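Local coordinates for Phthiocerol/phthiodiolone dimycocerosyl transferase (Mycobacterium tuberculosis, PDB 1Q9J), which probably catalyses the transfer of mycocerosic acids from mycocerosic acid synthase onto phthiocerol, phthiodiolone and phenolphthiocerol, completing the dimycocerosate ester lipids, at residues A69-L72 and L73-G76. Sequence-based numbering, arbitrary orientation.
Sequences ADDL and LHSG
The His74 ring meets Asp71 and Asp70 along its edge. Asp71 OD2 lies near the ring plane, 3.1 Å from His74 CD2. The carboxylate is turned almost perpendicular to the ring, with 87° between the planes. The backbone carbonyl oxygen of the same aspartate lies to one side of the plane. Asp71 O stands above and beyond the CD2–NE2 bond, not over the ring, and is 3.4 Å from His74 NE2 at an angle too poor for a hydrogen bond. Asp70 CB also approaches the ring edge, 3.9 Å from His74 NE2. A chi1 of 78° tucks the His74 ring back beside Asp70 and Asp71.

The backbone reverses here. Leu73 and His74 take the central positions of a turn close to type I, and Leu72 O comes 3.4 Å from Ser75 N. This turn belongs to the surface loop that links strand 65-69 to strand 78-80. Leu72 touches Glu48 and Ser75 touches Leu47, so the loop rests on helix 36-49. The Asp70 carboxylate has its own partner: OD2 is hydrogen-bonded to His56 ND1.

Both carboxylates lie near the imidazole without making a salt bridge to it. Asp70 OD2 is 4.4 Å from His74 NE2. Asp71 OD2 is 4.3 Å from the same nitrogen. Their negative charge may favour a protonated His74, but that of Asp70 is shared with His56, and any effect on His74 is probably modest at this surface.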
loop_
_atom_site.group_PDB
_atom_site.type_symbol
_atom_site.label_atom_id
_atom_site.label_comp_id
_atom_site.label_asym_id
_atom_site.label_seq_id
_atom_site.Cartn_x
_atom_site.Cartn_y
_atom_site.Cartn_z
ATOM N N ALA A 69 -6.381 -8.340 -22.579
ATOM C CA ALA A 69 -7.583 -8.865 -21.939
ATOM C C ALA A 69 -7.712 -10.380 -21.994
ATOM O O ALA A 69 -7.257 -11.037 -22.931
ATOM C CB ALA A 69 -8.820 -8.213 -22.551
ATOM N N ASP A 70 -8.330 -10.912 -20.949
ATOM C CA ASP A 70 -8.583 -12.330 -20.833
ATOM C C ASP A 70 -10.090 -12.546 -20.734
ATOM O O ASP A 70 -10.885 -11.650 -21.025
ATOM C CB ASP A 70 -7.900 -12.907 -19.588
ATOM C CG ASP A 70 -6.396 -13.058 -19.757
ATOM O OD1 ASP A 70 -5.968 -13.557 -20.813
ATOM O OD2 ASP A 70 -5.644 -12.687 -18.835
ATOM N N ASP A 71 -10.466 -13.742 -20.306
ATOM C CA ASP A 71 -11.858 -14.123 -20.155
ATOM C C ASP A 71 -12.143 -14.220 -18.668
ATOM O O ASP A 71 -11.228 -14.412 -17.869
ATOM C CB ASP A 71 -12.074 -15.476 -20.826
ATOM C CG ASP A 71 -10.774 -16.252 -20.982
ATOM O OD1 ASP A 71 -9.937 -15.850 -21.826
ATOM O OD2 ASP A 71 -10.575 -17.252 -20.253
ATOM N N LEU A 72 -13.404 -14.084 -18.288
ATOM C CA LEU A 72 -13.749 -14.173 -16.881
ATOM C C LEU A 72 -14.174 -15.610 -16.558
ATOM O O LEU A 72 -14.323 -15.976 -15.388
ATOM C CB LEU A 72 -14.873 -13.175 -16.544
ATOM C CG LEU A 72 -14.628 -11.670 -16.794
ATOM C CD1 LEU A 72 -14.504 -11.395 -18.288
ATOM C CD2 LEU A 72 -15.772 -10.849 -16.217
ATOM N N LEU A 73 -14.346 -16.426 -17.599
ATOM C CA LEU A 73 -14.754 -17.827 -17.424
ATOM C C LEU A 73 -13.688 -18.682 -16.734
ATOM O O LEU A 73 -13.985 -19.770 -16.237
ATOM C CB LEU A 73 -15.127 -18.463 -18.783
ATOM C CG LEU A 73 -15.470 -19.968 -18.862
ATOM C CD1 LEU A 73 -16.594 -20.317 -17.898
ATOM C CD2 LEU A 73 -15.859 -20.330 -20.295
ATOM N N HIS A 74 -12.452 -18.195 -16.688
ATOM C CA HIS A 74 -11.397 -18.969 -16.048
ATOM C C HIS A 74 -11.115 -18.521 -14.611
ATOM O O HIS A 74 -10.733 -19.337 -13.769
ATOM C CB HIS A 74 -10.110 -18.915 -16.881
ATOM C CG HIS A 74 -9.335 -17.643 -16.732
ATOM N ND1 HIS A 74 -8.823 -17.222 -15.522
ATOM C CD2 HIS A 74 -8.981 -16.701 -17.637
ATOM C CE1 HIS A 74 -8.189 -16.076 -15.690
ATOM N NE2 HIS A 74 -8.269 -15.736 -16.964
ATOM N N SER A 75 -11.308 -17.234 -14.324
ATOM C CA SER A 75 -11.055 -16.720 -12.977
ATOM C C SER A 75 -12.118 -17.103 -11.947
ATOM O O SER A 75 -13.270 -16.671 -12.016
ATOM C CB SER A 75 -10.878 -15.194 -13.002
ATOM O OG SER A 75 -9.568 -14.848 -13.427
ATOM N N GLY A 76 -11.702 -17.934 -10.996
ATOM C CA GLY A 76 -12.577 -18.386 -9.934
ATOM C C GLY A 76 -11.774 -18.478 -8.654
ATOM O O GLY A 76 -10.541 -18.390 -8.673
#